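Local coordinates for uncharacterized protein (Pseudomonas aeruginosa UCBPP-PA14, PDB 3FD9), which is the transcriptional anti-activator ExsD, which probably restrains type III secretion genes by disrupting self-association and DNA binding of the activator ExsA, at residues E46-C51 with D81-E86; S20-S25 with W53-L58; R38-L43 with Q71-A76. All coordinates share one frame; numbering follows the deposited sequence.

Contact 1 of 3, residues E46-C51 with D81-E86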
ATOM      1  N   GLU A  46      19.685   9.231  -2.246  1.00 59.92           N
ATOM      2  CA  GLU A  46      19.085  10.481  -1.803  1.00 61.79           C
ATOM      3  C   GLU A  46      18.934  11.428  -2.984  1.00 59.15           C
ATOM      4  O   GLU A  46      17.974  12.188  -3.055  1.00 59.92           O
ATOM      5  CB  GLU A  46      19.900  11.128  -0.679  1.00 64.45           C
ATOM      6  CG  GLU A  46      21.084  11.960  -1.158  1.00 76.87           C
ATOM      7  CD  GLU A  46      21.871  12.611  -0.020  1.00 91.13           C
ATOM      8  OE1 GLU A  46      21.811  12.105   1.126  1.00 95.88           O
ATOM      9  OE2 GLU A  46      22.556  13.629  -0.278  1.00 93.11           O
ATOM     10  N   GLN A  47      19.862  11.371  -3.928  1.00 38.04           N
ATOM     11  CA  GLN A  47      19.738  12.204  -5.119  1.00 36.66           C
ATOM     12  C   GLN A  47      18.530  11.782  -5.926  1.00 33.85           C
ATOM     13  O   GLN A  47      17.791  12.620  -6.441  1.00 35.12           O
ATOM     14  CB  GLN A  47      20.995  12.159  -5.983  1.00 38.27           C
ATOM     15  CG  GLN A  47      22.095  13.079  -5.491  1.00 40.82           C
ATOM     16  CD  GLN A  47      23.434  12.744  -6.092  1.00 44.79           C
ATOM     17  OE1 GLN A  47      23.545  11.822  -6.888  1.00 47.91           O
ATOM     18  NE2 GLN A  47      24.464  13.492  -5.714  1.00 53.15           N
ATOM     19  N   LEU A  48      18.329  10.475  -6.030  1.00 32.85           N
ATOM     20  CA  LEU A  48      17.168   9.939  -6.715  1.00 31.22           C
ATOM     21  C   LEU A  48      15.888  10.400  -6.040  1.00 31.56           C
ATOM     22  O   LEU A  48      14.928  10.770  -6.706  1.00 30.66           O
ATOM     23  CB  LEU A  48      17.207   8.415  -6.727  1.00 29.76           C
ATOM     24  CG  LEU A  48      15.882   7.773  -7.135  1.00 28.00           C
ATOM     25  CD1 LEU A  48      15.613   8.046  -8.618  1.00 29.72           C
ATOM     26  CD2 LEU A  48      15.881   6.287  -6.848  1.00 27.55           C
ATOM     27  N   PHE A  49      15.874  10.383  -4.713  1.00 38.67           N
ATOM     28  CA  PHE A  49      14.646  10.669  -3.991  1.00 39.31           C
ATOM     29  C   PHE A  49      14.226  12.116  -4.148  1.00 40.19           C
ATOM     30  O   PHE A  49      13.046  12.432  -4.043  1.00 41.94           O
ATOM     31  CB  PHE A  49      14.769  10.303  -2.508  1.00 39.85           C
ATOM     32  CG  PHE A  49      14.761   8.822  -2.246  1.00 38.12           C
ATOM     33  CD1 PHE A  49      15.574   8.269  -1.272  1.00 40.57           C
ATOM     34  CD2 PHE A  49      13.952   7.979  -2.988  1.00 37.41           C
ATOM     35  CE1 PHE A  49      15.570   6.899  -1.033  1.00 36.04           C
ATOM     36  CE2 PHE A  49      13.945   6.610  -2.757  1.00 40.61           C
ATOM     37  CZ  PHE A  49      14.754   6.071  -1.781  1.00 34.97           C
ATOM     38  N   ARG A  50      15.188  12.993  -4.414  1.00 49.26           N
ATOM     39  CA  ARG A  50      14.904  14.419  -4.513  1.00 51.29           C
ATOM     40  C   ARG A  50      14.767  14.922  -5.947  1.00 50.71           C
ATOM     41  O   ARG A  50      14.433  16.089  -6.172  1.00 52.41           O
ATOM     42  CB  ARG A  50      15.973  15.226  -3.772  1.00 53.95           C
ATOM     43  CG  ARG A  50      15.568  15.641  -2.363  1.00 64.27           C
ATOM     44  CD  ARG A  50      16.772  16.025  -1.519  1.00 77.71           C
ATOM     45  NE  ARG A  50      17.855  16.572  -2.330  1.00 89.12           N
ATOM     46  CZ  ARG A  50      19.034  15.979  -2.497  1.00 96.56           C
ATOM     47  NH1 ARG A  50      19.284  14.821  -1.899  1.00 97.99           N
ATOM     48  NH2 ARG A  50      19.965  16.547  -3.255  1.00 98.35           N
ATOM     49  N   CYS A  51      15.010  14.049  -6.917  1.00 37.49           N
ATOM     50  CA  CYS A  51      15.052  14.491  -8.305  1.00 37.42           C
ATOM     51  C   CYS A  51      13.664  14.804  -8.868  1.00 37.41           C
ATOM     52  O   CYS A  51      12.661  14.270  -8.407  1.00 37.58           O
ATOM     53  CB  CYS A  51      15.801  13.475  -9.175  1.00 37.41           C
ATOM     54  SG  CYS A  51      14.844  12.063  -9.728  1.00 36.81           S
ATOM     55  N   ASP A  81      26.915  13.948 -11.504  1.00 79.50           N
ATOM     56  CA  ASP A  81      26.071  14.339 -10.372  1.00 76.50           C
ATOM     57  C   ASP A  81      24.702  14.858 -10.799  1.00 72.26           C
ATOM     58  O   ASP A  81      23.826  15.095  -9.967  1.00 69.09           O
ATOM     59  CB  ASP A  81      26.780  15.384  -9.509  1.00 79.14           C
ATOM     60  CG  ASP A  81      27.940  14.802  -8.733  1.00 83.74           C
ATOM     61  OD1 ASP A  81      28.902  15.548  -8.441  1.00 89.00           O
ATOM     62  OD2 ASP A  81      27.888  13.593  -8.420  1.00 85.76           O
ATOM     63  N   GLY A  82      24.528  15.041 -12.101  1.00 55.08           N
ATOM     64  CA  GLY A  82      23.245  15.443 -12.645  1.00 53.03           C
ATOM     65  C   GLY A  82      22.623  14.331 -13.466  1.00 50.70           C
ATOM     66  O   GLY A  82      21.923  14.593 -14.442  1.00 49.85           O
ATOM     67  N   TRP A  83      22.887  13.090 -13.056  1.00 56.16           N
ATOM     68  CA  TRP A  83      22.407  11.902 -13.759  1.00 53.65           C
ATOM     69  C   TRP A  83      20.885  11.832 -13.788  1.00 51.79           C
ATOM     70  O   TRP A  83      20.299  11.356 -14.758  1.00 51.05           O
ATOM     71  CB  TRP A  83      22.976  10.638 -13.126  1.00 53.32           C
ATOM     72  CG  TRP A  83      22.643  10.472 -11.666  1.00 50.87           C
ATOM     73  CD1 TRP A  83      23.281  11.051 -10.603  1.00 50.04           C
ATOM     74  CD2 TRP A  83      21.609   9.650 -11.108  1.00 47.49           C
ATOM     75  NE1 TRP A  83      22.699  10.649  -9.423  1.00 44.96           N
ATOM     76  CE2 TRP A  83      21.670   9.790  -9.707  1.00 44.99           C
ATOM     77  CE3 TRP A  83      20.631   8.814 -11.660  1.00 42.82           C
ATOM     78  CZ2 TRP A  83      20.792   9.134  -8.854  1.00 45.28           C
ATOM     79  CZ3 TRP A  83      19.762   8.166 -10.814  1.00 40.45           C
ATOM     80  CH2 TRP A  83      19.847   8.325  -9.427  1.00 41.22           C
ATOM     81  N   CYS A  84      20.253  12.317 -12.727  1.00 57.10           N
ATOM     82  CA  CYS A  84      18.800  12.363 -12.656  1.00 56.20           C
ATOM     83  C   CYS A  84      18.179  13.068 -13.857  1.00 54.55           C
ATOM     84  O   CYS A  84      17.035  12.804 -14.222  1.00 55.50           O
ATOM     85  CB  CYS A  84      18.365  13.078 -11.382  1.00 56.62           C
ATOM     86  SG  CYS A  84      18.863  12.249  -9.881  1.00 64.72           S
ATOM     87  N   ALA A  85      18.931  13.977 -14.462  1.00 52.97           N
ATOM     88  CA  ALA A  85      18.410  14.782 -15.552  1.00 51.27           C
ATOM     89  C   ALA A  85      18.178  13.949 -16.805  1.00 50.98           C
ATOM     90  O   ALA A  85      17.605  14.440 -17.776  1.00 49.97           O
ATOM     91  CB  ALA A  85      19.355  15.937 -15.849  1.00 54.41           C
ATOM     92  N   GLU A  86      18.625  12.695 -16.783  1.00 47.91           N
ATOM     93  CA  GLU A  86      18.492  11.809 -17.937  1.00 47.03           C
ATOM     94  C   GLU A  86      17.299  10.877 -17.813  1.00 43.64           C
ATOM     95  O   GLU A  86      16.994  10.116 -18.731  1.00 43.71           O
ATOM     96  CB  GLU A  86      19.766  10.993 -18.138  1.00 49.84           C
ATOM     97  CG  GLU A  86      20.860  11.751 -18.859  1.00 62.45           C
ATOM     98  CD  GLU A  86      20.413  12.224 -20.236  1.00 75.62           C
ATOM     99  OE1 GLU A  86      19.860  11.392 -20.995  1.00 81.37           O
ATOM    100  OE2 GLU A  86      20.614  13.420 -20.559  1.00 79.10           O
TER

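Contact 2 of 3, residues S20-S25 with W53-L58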
ATOM      1  N   SER A  20      10.375   6.788   2.728  1.00 52.25           N
ATOM      2  CA  SER A  20       9.112   6.516   3.391  1.00 51.12           C
ATOM      3  C   SER A  20       7.939   7.157   2.648  1.00 49.35           C
ATOM      4  O   SER A  20       6.880   6.558   2.527  1.00 49.46           O
ATOM      5  CB  SER A  20       9.162   7.013   4.830  1.00 53.16           C
ATOM      6  OG  SER A  20       8.063   6.512   5.561  1.00 58.35           O
ATOM      7  N   LEU A  21       8.127   8.374   2.149  1.00 51.33           N
ATOM      8  CA  LEU A  21       7.097   9.039   1.354  1.00 50.81           C
ATOM      9  C   LEU A  21       6.695   8.206   0.150  1.00 47.66           C
ATOM     10  O   LEU A  21       5.526   8.167  -0.231  1.00 49.07           O
ATOM     11  CB  LEU A  21       7.591  10.404   0.862  1.00 51.69           C
ATOM     12  CG  LEU A  21       7.341  11.621   1.756  1.00 59.75           C
ATOM     13  CD1 LEU A  21       8.100  12.836   1.230  1.00 61.41           C
ATOM     14  CD2 LEU A  21       5.845  11.913   1.876  1.00 65.04           C
ATOM     15  N   TYR A  22       7.676   7.551  -0.455  1.00 42.42           N
ATOM     16  CA  TYR A  22       7.455   6.803  -1.682  1.00 38.65           C
ATOM     17  C   TYR A  22       6.850   5.438  -1.415  1.00 38.16           C
ATOM     18  O   TYR A  22       6.087   4.919  -2.220  1.00 40.21           O
ATOM     19  CB  TYR A  22       8.763   6.657  -2.451  1.00 37.43           C
ATOM     20  CG  TYR A  22       9.251   7.966  -3.026  1.00 36.64           C
ATOM     21  CD1 TYR A  22      10.316   8.646  -2.453  1.00 37.15           C
ATOM     22  CD2 TYR A  22       8.630   8.529  -4.133  1.00 35.41           C
ATOM     23  CE1 TYR A  22      10.758   9.844  -2.979  1.00 36.92           C
ATOM     24  CE2 TYR A  22       9.063   9.723  -4.664  1.00 35.24           C
ATOM     25  CZ  TYR A  22      10.127  10.377  -4.087  1.00 37.34           C
ATOM     26  OH  TYR A  22      10.558  11.572  -4.620  1.00 38.58           O
ATOM     27  N   ARG A  23       7.201   4.858  -0.281  1.00 39.22           N
ATOM     28  CA  ARG A  23       6.613   3.604   0.120  1.00 38.42           C
ATOM     29  C   ARG A  23       5.149   3.828   0.492  1.00 40.49           C
ATOM     30  O   ARG A  23       4.262   3.146  -0.029  1.00 40.86           O
ATOM     31  CB  ARG A  23       7.409   2.991   1.275  1.00 38.73           C
ATOM     32  CG  ARG A  23       8.772   2.447   0.860  1.00 33.04           C
ATOM     33  CD  ARG A  23       8.731   0.966   0.512  1.00 34.14           C
ATOM     34  NE  ARG A  23       7.439   0.543  -0.022  1.00 41.72           N
ATOM     35  CZ  ARG A  23       6.563  -0.221   0.630  1.00 43.07           C
ATOM     36  NH1 ARG A  23       6.835  -0.666   1.855  1.00 40.33           N
ATOM     37  NH2 ARG A  23       5.413  -0.548   0.050  1.00 46.35           N
ATOM     38  N   GLU A  24       4.889   4.789   1.375  1.00 44.46           N
ATOM     39  CA  GLU A  24       3.518   5.087   1.790  1.00 47.38           C
ATOM     40  C   GLU A  24       2.589   5.421   0.621  1.00 43.87           C
ATOM     41  O   GLU A  24       1.404   5.091   0.645  1.00 43.14           O
ATOM     42  CB  GLU A  24       3.499   6.244   2.777  1.00 49.67           C
ATOM     43  CG  GLU A  24       4.020   5.909   4.159  1.00 60.67           C
ATOM     44  CD  GLU A  24       4.203   7.163   5.006  1.00 73.00           C
ATOM     45  OE1 GLU A  24       3.731   8.243   4.574  1.00 75.06           O
ATOM     46  OE2 GLU A  24       4.817   7.072   6.096  1.00 77.01           O
ATOM     47  N   SER A  25       3.131   6.082  -0.394  1.00 43.33           N
ATOM     48  CA  SER A  25       2.345   6.494  -1.548  1.00 41.04           C
ATOM     49  C   SER A  25       2.270   5.420  -2.616  1.00 39.13           C
ATOM     50  O   SER A  25       1.736   5.665  -3.697  1.00 37.51           O
ATOM     51  CB  SER A  25       2.925   7.764  -2.164  1.00 41.62           C
ATOM     52  OG  SER A  25       2.644   8.896  -1.357  1.00 49.32           O
ATOM     53  N   TRP A  53      12.102  14.154 -11.753  1.00 32.64           N
ATOM     54  CA  TRP A  53      11.405  13.043 -12.404  1.00 29.74           C
ATOM     55  C   TRP A  53      10.646  12.221 -11.387  1.00 28.77           C
ATOM     56  O   TRP A  53       9.443  12.040 -11.503  1.00 29.75           O
ATOM     57  CB  TRP A  53      12.393  12.152 -13.155  1.00 28.29           C
ATOM     58  CG  TRP A  53      11.786  10.927 -13.762  1.00 26.70           C
ATOM     59  CD1 TRP A  53      11.007  10.867 -14.881  1.00 26.69           C
ATOM     60  CD2 TRP A  53      11.924   9.574 -13.301  1.00 26.76           C
ATOM     61  NE1 TRP A  53      10.643   9.567 -15.140  1.00 34.55           N
ATOM     62  CE2 TRP A  53      11.190   8.752 -14.183  1.00 31.98           C
ATOM     63  CE3 TRP A  53      12.585   8.978 -12.218  1.00 26.98           C
ATOM     64  CZ2 TRP A  53      11.100   7.374 -14.024  1.00 34.73           C
ATOM     65  CZ3 TRP A  53      12.497   7.606 -12.059  1.00 26.91           C
ATOM     66  CH2 TRP A  53      11.756   6.816 -12.961  1.00 28.18           C
ATOM     67  N   LEU A  54      11.351  11.732 -10.379  1.00 35.99           N
ATOM     68  CA  LEU A  54      10.717  10.885  -9.383  1.00 35.31           C
ATOM     69  C   LEU A  54       9.689  11.681  -8.580  1.00 35.93           C
ATOM     70  O   LEU A  54       8.689  11.135  -8.127  1.00 37.31           O
ATOM     71  CB  LEU A  54      11.763  10.241  -8.471  1.00 33.88           C
ATOM     72  CG  LEU A  54      11.240   9.143  -7.542  1.00 39.13           C
ATOM     73  CD1 LEU A  54      10.433   8.102  -8.316  1.00 41.65           C
ATOM     74  CD2 LEU A  54      12.376   8.474  -6.780  1.00 39.66           C
ATOM     75  N   GLN A  55       9.933  12.975  -8.412  1.00 37.44           N
ATOM     76  CA  GLN A  55       8.996  13.838  -7.697  1.00 38.51           C
ATOM     77  C   GLN A  55       7.689  13.999  -8.475  1.00 38.13           C
ATOM     78  O   GLN A  55       6.611  14.096  -7.893  1.00 39.27           O
ATOM     79  CB  GLN A  55       9.621  15.212  -7.454  1.00 39.29           C
ATOM     80  CG  GLN A  55      10.775  15.215  -6.473  1.00 42.56           C
ATOM     81  CD  GLN A  55      10.316  15.040  -5.048  1.00 48.65           C
ATOM     82  OE1 GLN A  55       9.130  15.193  -4.737  1.00 52.10           O
ATOM     83  NE2 GLN A  55      11.255  14.714  -4.165  1.00 56.68           N
ATOM     84  N   GLN A  56       7.811  14.041  -9.796  1.00 41.17           N
ATOM     85  CA  GLN A  56       6.677  14.159 -10.695  1.00 40.95           C
ATOM     86  C   GLN A  56       5.835  12.895 -10.610  1.00 39.78           C
ATOM     87  O   GLN A  56       4.611  12.956 -10.489  1.00 41.38           O
ATOM     88  CB  GLN A  56       7.186  14.376 -12.123  1.00 42.49           C
ATOM     89  CG  GLN A  56       6.134  14.391 -13.233  1.00 45.02           C
ATOM     90  CD  GLN A  56       6.704  14.886 -14.569  1.00 47.83           C
ATOM     91  OE1 GLN A  56       7.033  16.068 -14.721  1.00 56.35           O
ATOM     92  NE2 GLN A  56       6.823  13.980 -15.538  1.00 46.13           N
ATOM     93  N   ARG A  57       6.495  11.742 -10.657  1.00 29.40           N
ATOM     94  CA  ARG A  57       5.789  10.475 -10.535  1.00 26.41           C
ATOM     95  C   ARG A  57       5.096  10.362  -9.186  1.00 27.09           C
ATOM     96  O   ARG A  57       3.960   9.895  -9.114  1.00 26.43           O
ATOM     97  CB  ARG A  57       6.719   9.294 -10.790  1.00 25.87           C
ATOM     98  CG  ARG A  57       7.184   9.238 -12.231  1.00 25.69           C
ATOM     99  CD  ARG A  57       7.807   7.914 -12.582  1.00 25.52           C
ATOM    100  NE  ARG A  57       6.803   6.853 -12.625  1.00 28.41           N
ATOM    101  CZ  ARG A  57       6.446   6.191 -13.722  1.00 28.24           C
ATOM    102  NH1 ARG A  57       7.013   6.472 -14.890  1.00 32.68           N
ATOM    103  NH2 ARG A  57       5.525   5.241 -13.645  1.00 31.54           N
ATOM    104  N   LEU A  58       5.758  10.804  -8.121  1.00 30.94           N
ATOM    105  CA  LEU A  58       5.137  10.785  -6.797  1.00 33.52           C
ATOM    106  C   LEU A  58       3.831  11.587  -6.782  1.00 33.34           C
ATOM    107  O   LEU A  58       2.763  11.062  -6.438  1.00 32.71           O
ATOM    108  CB  LEU A  58       6.099  11.314  -5.731  1.00 34.05           C
ATOM    109  CG  LEU A  58       5.536  11.475  -4.312  1.00 35.10           C
ATOM    110  CD1 LEU A  58       4.949  10.188  -3.796  1.00 32.39           C
ATOM    111  CD2 LEU A  58       6.615  11.980  -3.351  1.00 35.31           C
TER

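Contact 3 of 3, residues R38-L43 with Q71-A76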
ATOM      1  N   ARG A  38      20.372  -1.789  -2.515  1.00 30.01           N
ATOM      2  CA  ARG A  38      21.567  -2.612  -2.660  1.00 30.26           C
ATOM      3  C   ARG A  38      22.466  -2.075  -3.772  1.00 30.76           C
ATOM      4  O   ARG A  38      23.700  -2.127  -3.669  1.00 32.26           O
ATOM      5  CB  ARG A  38      21.173  -4.065  -2.931  1.00 30.83           C
ATOM      6  CG  ARG A  38      22.321  -4.960  -3.283  1.00 32.71           C
ATOM      7  CD  ARG A  38      23.305  -5.068  -2.124  1.00 34.01           C
ATOM      8  NE  ARG A  38      22.730  -5.700  -0.943  1.00 34.07           N
ATOM      9  CZ  ARG A  38      23.388  -5.887   0.197  1.00 35.20           C
ATOM     10  NH1 ARG A  38      24.645  -5.490   0.310  1.00 36.33           N
ATOM     11  NH2 ARG A  38      22.795  -6.472   1.228  1.00 35.37           N
HETATM   12  N   MSE A  39      21.845  -1.556  -4.831  1.00 37.80           N
HETATM   13  CA  MSE A  39      22.579  -1.220  -6.043  1.00 39.07           C
HETATM   14  C   MSE A  39      23.086   0.220  -6.057  1.00 42.10           C
HETATM   15  O   MSE A  39      24.149   0.517  -6.615  1.00 42.95           O
HETATM   16  CB  MSE A  39      21.717  -1.490  -7.275  1.00 39.34           C
HETATM   17  CG  MSE A  39      21.231  -2.909  -7.361  1.00 43.22           C
HETATM   18 SE   MSE A  39      22.702  -4.200  -7.250  1.00 53.61          SE
HETATM   19  CE  MSE A  39      21.745  -5.669  -6.419  1.00 56.45           C
ATOM     20  N   LEU A  40      22.314   1.110  -5.443  1.00 38.41           N
ATOM     21  CA  LEU A  40      22.654   2.518  -5.386  1.00 39.95           C
ATOM     22  C   LEU A  40      23.325   2.867  -4.067  1.00 41.88           C
ATOM     23  O   LEU A  40      22.816   2.522  -2.997  1.00 42.01           O
ATOM     24  CB  LEU A  40      21.400   3.373  -5.557  1.00 37.86           C
ATOM     25  CG  LEU A  40      20.758   3.380  -6.939  1.00 36.85           C
ATOM     26  CD1 LEU A  40      19.766   4.530  -7.052  1.00 38.36           C
ATOM     27  CD2 LEU A  40      21.815   3.508  -8.009  1.00 43.97           C
ATOM     28  N   PRO A  41      24.474   3.553  -4.150  1.00 42.19           N
ATOM     29  CA  PRO A  41      25.179   4.163  -3.022  1.00 45.41           C
ATOM     30  C   PRO A  41      24.235   5.066  -2.251  1.00 46.07           C
ATOM     31  O   PRO A  41      23.347   5.651  -2.856  1.00 45.87           O
ATOM     32  CB  PRO A  41      26.239   5.026  -3.707  1.00 46.77           C
ATOM     33  CG  PRO A  41      26.458   4.389  -5.032  1.00 45.08           C
ATOM     34  CD  PRO A  41      25.153   3.804  -5.434  1.00 44.09           C
ATOM     35  N   ARG A  42      24.429   5.186  -0.945  1.00 62.64           N
ATOM     36  CA  ARG A  42      23.563   6.020  -0.113  1.00 64.71           C
ATOM     37  C   ARG A  42      23.359   7.422  -0.695  1.00 63.79           C
ATOM     38  O   ARG A  42      22.278   8.007  -0.585  1.00 63.54           O
ATOM     39  CB  ARG A  42      24.139   6.124   1.299  1.00 67.95           C
ATOM     40  CG  ARG A  42      23.206   6.724   2.342  1.00 74.68           C
ATOM     41  CD  ARG A  42      24.009   7.574   3.338  1.00 87.12           C
ATOM     42  NE  ARG A  42      25.395   7.118   3.434  1.00 93.95           N
ATOM     43  CZ  ARG A  42      26.432   7.770   2.903  1.00 96.99           C
ATOM     44  NH1 ARG A  42      26.239   8.914   2.245  1.00 97.78           N
ATOM     45  NH2 ARG A  42      27.665   7.287   3.030  1.00100.16           N
ATOM     46  N   LEU A  43      24.408   7.954  -1.311  1.00 60.38           N
ATOM     47  CA  LEU A  43      24.377   9.306  -1.850  1.00 60.40           C
ATOM     48  C   LEU A  43      23.509   9.392  -3.098  1.00 57.54           C
ATOM     49  O   LEU A  43      22.816  10.381  -3.309  1.00 57.95           O
ATOM     50  CB  LEU A  43      25.804   9.791  -2.143  1.00 63.81           C
ATOM     51  CG  LEU A  43      26.058  11.199  -2.704  1.00 69.65           C
ATOM     52  CD1 LEU A  43      25.820  11.254  -4.210  1.00 71.54           C
ATOM     53  CD2 LEU A  43      25.221  12.262  -1.992  1.00 71.54           C
ATOM     54  N   GLN A  71      16.041   1.789 -15.649  1.00 29.40           N
ATOM     55  CA  GLN A  71      16.517   3.096 -16.091  1.00 29.27           C
ATOM     56  C   GLN A  71      17.197   3.858 -14.969  1.00 28.95           C
ATOM     57  O   GLN A  71      18.230   4.492 -15.173  1.00 31.28           O
ATOM     58  CB  GLN A  71      15.379   3.929 -16.671  1.00 27.54           C
ATOM     59  CG  GLN A  71      15.011   3.548 -18.103  1.00 27.63           C
ATOM     60  CD  GLN A  71      16.142   3.795 -19.094  1.00 32.64           C
ATOM     61  OE1 GLN A  71      16.709   4.894 -19.149  1.00 39.52           O
ATOM     62  NE2 GLN A  71      16.474   2.775 -19.886  1.00 33.52           N
ATOM     63  N   ILE A  72      16.617   3.797 -13.778  1.00 26.49           N
ATOM     64  CA  ILE A  72      17.248   4.393 -12.611  1.00 25.76           C
ATOM     65  C   ILE A  72      18.662   3.847 -12.452  1.00 27.30           C
ATOM     66  O   ILE A  72      19.625   4.609 -12.412  1.00 26.19           O
ATOM     67  CB  ILE A  72      16.449   4.103 -11.336  1.00 24.39           C
ATOM     68  CG1 ILE A  72      15.129   4.861 -11.369  1.00 21.48           C
ATOM     69  CG2 ILE A  72      17.255   4.491 -10.111  1.00 28.54           C
ATOM     70  CD1 ILE A  72      14.191   4.512 -10.252  1.00 27.00           C
ATOM     71  N   LEU A  73      18.782   2.524 -12.384  1.00 31.84           N
ATOM     72  CA  LEU A  73      20.086   1.885 -12.226  1.00 34.84           C
ATOM     73  C   LEU A  73      21.024   2.249 -13.372  1.00 38.10           C
ATOM     74  O   LEU A  73      22.238   2.381 -13.190  1.00 40.20           O
ATOM     75  CB  LEU A  73      19.943   0.364 -12.123  1.00 33.71           C
ATOM     76  CG  LEU A  73      19.181  -0.158 -10.902  1.00 32.73           C
ATOM     77  CD1 LEU A  73      19.387  -1.645 -10.771  1.00 30.52           C
ATOM     78  CD2 LEU A  73      19.612   0.543  -9.626  1.00 31.17           C
ATOM     79  N   LEU A  74      20.449   2.410 -14.556  1.00 39.17           N
ATOM     80  CA  LEU A  74      21.224   2.721 -15.742  1.00 41.36           C
ATOM     81  C   LEU A  74      21.821   4.114 -15.611  1.00 42.60           C
ATOM     82  O   LEU A  74      23.042   4.283 -15.529  1.00 44.17           O
ATOM     83  CB  LEU A  74      20.323   2.649 -16.973  1.00 40.39           C
ATOM     84  CG  LEU A  74      21.003   2.580 -18.335  1.00 44.71           C
ATOM     85  CD1 LEU A  74      22.156   1.601 -18.299  1.00 48.47           C
ATOM     86  CD2 LEU A  74      19.991   2.175 -19.390  1.00 46.35           C
ATOM     87  N   CYS A  75      20.939   5.105 -15.582  1.00 42.07           N
ATOM     88  CA  CYS A  75      21.337   6.497 -15.492  1.00 45.08           C
ATOM     89  C   CYS A  75      22.262   6.789 -14.321  1.00 47.72           C
ATOM     90  O   CYS A  75      23.088   7.688 -14.401  1.00 50.08           O
ATOM     91  CB  CYS A  75      20.106   7.386 -15.406  1.00 43.64           C
ATOM     92  SG  CYS A  75      19.109   7.324 -16.896  1.00 49.55           S
ATOM     93  N   ALA A  76      22.126   6.034 -13.238  1.00 55.42           N
ATOM     94  CA  ALA A  76      22.900   6.300 -12.037  1.00 56.71           C
ATOM     95  C   ALA A  76      24.330   5.801 -12.172  1.00 60.64           C
ATOM     96  O   ALA A  76      25.206   6.187 -11.398  1.00 62.96           O
ATOM     97  CB  ALA A  76      22.234   5.673 -10.831  1.00 55.74           C
TER

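Contact 1 of 3, residues E46-C51 with D81-E86
Trp-83 and Gln-47 make the one hydrogen bond between these segments, and it is a straight one. The indole NE1 donates to Gln-47 OE1 at 2.9 Å with an N-H...O angle of 169°, and the oxygen lies practically in the ring plane. The amide is turned 50° against the indole, and NE1 sits somewhat out of the carbonyl plane. Chi2 of 164° carries Gln-47 CD outward in an extended chain, and OE1 meets the ring edge. This oxygen also receives a bond from Arg-44 NH1, so two donors grip the same atom. Further along the ring, Trp-83 CH2 meets Leu-48 CB at 3.8 Å.

The contact joins the C-terminal turns of helix 42-50 to a short 3-10 turn, 83-86, in the loop that follows helix 66-76. Cys-51 stands at the N-cap of helix 52-60, where its side chain caps a backbone N, and its CB packs against Cys-84 SG at 3.4 Å. The two sulfurs are 4.0 Å apart, too far for a disulfide. Cys-84 SG also lies over the centre of one face of the neighbouring Trp-83 ring, 3.7 Å above its plane. On the inner side, Leu-48 reaches Ile-72 and Leu-54, while Trp-83 rests on Cys-75 and Ala-76 of helix 66-76.

Toward solvent the fit is looser. Gln-47 NE2 and Asp-81 OD2 remain 4.4 Å apart, and the exposed carboxylate has a long, weak ion pair with Arg-44 NH1, the guanidinium that also serves Gln-47.

Contact 2 of 3, residues S20-S25 with W53-L58
The helical segments bearing Tyr-22 and Leu-58 run in broadly the same direction, their axes inclined by 35° and 11.3 Å apart at closest approach, and the CA atoms of these two residues are the nearest pair between them. Such a separation is bridged by large side chains, here chiefly by the phenol of Tyr-22, which reaches across to helix 52-60. Leu-54 comes over one face of the ring: its CD2 lies 4.2 Å from the centroid, shifted toward the rim, in a CH-pi contact, and its CG is 3.7 Å from Tyr-22 CE2. Leu-58, one turn later, crosses the phenol at about a right angle, with CB 3.5 Å from Tyr-22 CE2. Leu-58 CG stands anti to the backbone N (chi1 174°), and the two methyls beyond it part to different partners. CD2 stays with the tyrosine, 3.6 Å from CE2, while CD1 packs on Ser-25 CB at the same distance of 3.6 Å. Ser-25, just past the end of helix 19-24, turns OG back in a weak bond to Leu-21 O.

At the far end of the ring, Gln-55 NE2 lies near the ring plane, 3.3 Å from Tyr-22 OH, but the angle is too poor for a hydrogen bond. The hydroxyl instead bonds to the carbonyl oxygen of Phe-49 in helix 42-50. Cohesion between helices 19-24 and 52-60 is thus apolar, while the polar tip of the bridging tyrosine is satisfied by a third helix, which ties all three together.

Contact 3 of 3, residues R38-L43 with Q71-A76
Leu-40 and Leu-73 set their CG atoms alike, anti to the carbonyl carbon and beside the backbone N (chi1 -70° and -64°), and from these positions the two isobutyl groups cross obliquely between the segments. Leu-40 CD2 lies 4.0 Å from Leu-73 CD2. The same Leu-40 methyl goes on to Ala-76 CB, at 3.6 Å, while the other branch, CD1, meets Ile-72 CG2 at 4.0 Å. One forked side chain therefore touches three residues on a single side of helix 66-76, with Ile-72 and Ala-76 one turn apart.

Leu-40 sits where the chain leaves helix 30-39: it is the first residue with non-helical backbone angles (psi 130°), and Pro-41 directly after it is the N-cap of helix 42-50. The contact thus packs the tight corner between two successive helices of an all-helical region against a third. Before the corner, Met-39, present as selenomethionine, lays its CB 3.8 Å from Leu-73 CD2, and its CG approaches Leu-73 CD1 at 4.1 Å. Its chain then bends at chi2, and the selenium end turns off from helix 66-76.

All these side chains meet by van der Waals contact. Leu-36 adds a further apolar neighbour to Ile-72 and Leu-73. A second subunit packs close by: its Trp-193 touches Met-39, its Leu-201 touches Leu-73, and its Glu-112 forms a salt bridge with Arg-38.

From the N terminus, the chain lays down segments 20-25, 38-43 and 46-51, and then their partners 53-58, 71-76 and 81-86 in the same order. Contact 2 closes the first loop, bringing helix 52-60 back to helix 19-24. Contact 3 closes the second at the corner of helices 30-39 and 42-50, and contact 1 the third. Every pair of loops crosses and none nests, so the five helices and the following 3-10 turn interlock. Contact 1 lies against both of the others, and Trp-53 touches Ile-72 between contacts 2 and 3. Contacts 2 and 3 also border the second subunit.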